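Local coordinates for protein CdiI (Burkholderia pseudomallei 1026a, PDB 4G6V) that binds the CdiA-CT toxin, a tRNase, as its immunity protein and probably neutralises it to protect the cell from contact-dependent growth inhibition, at residues B[46-51]-B[57-62]. Sequence-based numbering, arbitrary orientation.
Sequences SLKEIA and VAESFF
The backbones of Lys48 and Ala58 come nearest, with CA atoms 5.4 Å apart, where helix 45-53 lies against the loop that leads into strand 60-66. No hydrogen bond joins 46-51 to 57-62, and the contact is made mostly by side chains, with Lys48 also lying along the Ala58 carbonyl. Leu47 lies over one face of the Phe61 ring. Both Leu47 methyls touch the ring. Leu47 CD1 sits above the root of the ring, 3.8 Å from Phe61 CG. Leu47 CD2 lies farther out over the Phe61 CD1–CE1 side and makes a CH-pi contact, 4.2 Å from the Phe61 ring centroid and 25° off the normal. The two side chains cross at about a right angle. Phe61 has CG anti to its own N, and chi1 (166°) and chi2 (95°) together present one ring face to Leu47. Tyr8 meets this ring edge-to-face, and Phe6 also packs on it. One turn along the helix, Ala51 CB meets Ala58 CB at 3.7 Å. Both are small, consistent with the close approach of the two backbones here. The contact joins a helix to the next strand in sequence, which lies between strands 35-42 and 4-9 in an antiparallel sheet. At the start of that strand Glu59 and Ser60 both face Leu9, a classic beta bulge. Lys48 runs along the outer side of the contact. Its extended chain passes the Ala58 carbonyl, with Lys48 CG 3.4 Å from Ala58 O. Glu59 starts away from the helix, but a bend at chi2 brings its carboxylate back. Lys48 NZ and Glu59 OE1 form a long salt bridge of 3.9 Å, probably a weak attraction. The toxin chain packs nearby: its Asn120 touches Leu47 and its Ser124 touches Phe61.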
loop_
_atom_site.group_PDB
_atom_site.type_symbol
_atom_site.label_atom_id
_atom_site.label_comp_id
_atom_site.label_asym_id
_atom_site.label_seq_id
_atom_site.Cartn_x
_atom_site.Cartn_y
_atom_site.Cartn_z
ATOM N N SER B 46 13.389 10.448 3.819
ATOM C CA SER B 46 12.009 10.658 3.397
ATOM C C SER B 46 11.044 10.088 4.407
ATOM O O SER B 46 10.115 10.774 4.802
ATOM C CB SER B 46 11.744 10.033 2.025
ATOM O OG SER B 46 12.109 10.919 0.977
ATOM N N LEU B 47 11.262 8.844 4.831
ATOM C CA LEU B 47 10.404 8.238 5.850
ATOM C C LEU B 47 10.481 8.983 7.192
ATOM O O LEU B 47 9.472 9.145 7.879
ATOM C CB LEU B 47 10.738 6.759 6.040
ATOM C CG LEU B 47 10.554 5.873 4.809
ATOM C CD1 LEU B 47 11.326 4.564 4.969
ATOM C CD2 LEU B 47 9.075 5.615 4.534
ATOM N N LYS B 48 11.681 9.435 7.558
ATOM C CA LYS B 48 11.883 10.196 8.785
ATOM C C LYS B 48 11.111 11.510 8.762
ATOM O O LYS B 48 10.635 11.979 9.801
ATOM C CB LYS B 48 13.369 10.494 9.024
ATOM C CG LYS B 48 14.190 9.296 9.470
ATOM C CD LYS B 48 15.612 9.707 9.807
ATOM C CE LYS B 48 16.467 8.517 10.179
ATOM N NZ LYS B 48 17.760 8.970 10.767
ATOM N N GLU B 49 11.015 12.102 7.577
ATOM C CA GLU B 49 10.309 13.353 7.408
ATOM C C GLU B 49 8.809 13.172 7.677
ATOM O O GLU B 49 8.209 13.930 8.450
ATOM C CB GLU B 49 10.550 13.896 6.004
ATOM C CG GLU B 49 10.085 15.325 5.799
ATOM C CD GLU B 49 10.309 15.794 4.378
ATOM O OE1 GLU B 49 10.531 14.928 3.499
ATOM O OE2 GLU B 49 10.272 17.025 4.150
ATOM N N ILE B 50 8.226 12.156 7.045
ATOM C CA ILE B 50 6.809 11.834 7.210
ATOM C C ILE B 50 6.479 11.416 8.641
ATOM O O ILE B 50 5.500 11.890 9.203
ATOM C CB ILE B 50 6.348 10.725 6.224
ATOM C CG1 ILE B 50 6.484 11.179 4.766
ATOM C CG2 ILE B 50 4.912 10.318 6.494
ATOM C CD1 ILE B 50 6.048 10.124 3.762
ATOM N N ALA B 51 7.297 10.556 9.247
ATOM C CA ALA B 51 7.107 10.195 10.660
ATOM C C ALA B 51 7.125 11.405 11.610
ATOM O O ALA B 51 6.383 11.439 12.598
ATOM C CB ALA B 51 8.134 9.156 11.113
ATOM N N VAL B 57 10.066 10.442 15.861
ATOM C CA VAL B 57 11.429 10.300 15.343
ATOM C C VAL B 57 11.693 8.829 14.959
ATOM O O VAL B 57 11.935 7.981 15.818
ATOM C CB VAL B 57 12.465 10.752 16.418
ATOM C CG1 VAL B 57 13.885 10.788 15.846
ATOM C CG2 VAL B 57 12.081 12.105 16.991
ATOM N N ALA B 58 11.631 8.522 13.672
ATOM C CA ALA B 58 11.748 7.128 13.225
ATOM C C ALA B 58 13.196 6.726 12.951
ATOM O O ALA B 58 13.958 7.488 12.349
ATOM C CB ALA B 58 10.877 6.876 11.980
ATOM N N GLU B 59 13.569 5.534 13.409
ATOM C CA GLU B 59 14.866 4.942 13.066
ATOM C C GLU B 59 14.696 3.784 12.100
ATOM O O GLU B 59 15.516 3.590 11.205
ATOM C CB GLU B 59 15.608 4.455 14.303
ATOM C CG GLU B 59 15.996 5.584 15.245
ATOM C CD GLU B 59 16.828 6.674 14.565
ATOM O OE1 GLU B 59 17.575 6.362 13.605
ATOM O OE2 GLU B 59 16.740 7.846 15.003
ATOM N N SER B 60 13.627 3.020 12.280
ATOM C CA SER B 60 13.344 1.910 11.390
ATOM C C SER B 60 11.912 1.995 10.821
ATOM O O SER B 60 11.063 2.759 11.294
ATOM C CB SER B 60 13.621 0.569 12.085
ATOM O OG SER B 60 12.861 0.429 13.276
ATOM N N PHE B 61 11.670 1.215 9.782
ATOM C CA PHE B 61 10.405 1.223 9.077
ATOM C C PHE B 61 10.136 -0.193 8.564
ATOM O O PHE B 61 11.059 -0.925 8.187
ATOM C CB PHE B 61 10.484 2.175 7.884
ATOM C CG PHE B 61 9.372 1.998 6.915
ATOM C CD1 PHE B 61 8.242 2.783 6.992
ATOM C CD2 PHE B 61 9.435 1.021 5.935
ATOM C CE1 PHE B 61 7.198 2.602 6.093
ATOM C CE2 PHE B 61 8.396 0.838 5.033
ATOM C CZ PHE B 61 7.278 1.623 5.105
ATOM N N PHE B 62 8.882 -0.598 8.561
ATOM C CA PHE B 62 8.553 -1.832 7.875
ATOM C C PHE B 62 7.115 -1.754 7.376
ATOM O O PHE B 62 6.347 -0.867 7.774
ATOM C CB PHE B 62 8.758 -3.042 8.782
ATOM C CG PHE B 62 7.767 -3.121 9.885
ATOM C CD1 PHE B 62 6.493 -3.634 9.651
ATOM C CD2 PHE B 62 8.081 -2.657 11.150
ATOM C CE1 PHE B 62 5.536 -3.686 10.663
ATOM C CE2 PHE B 62 7.124 -2.701 12.173
ATOM C CZ PHE B 62 5.843 -3.220 11.922
#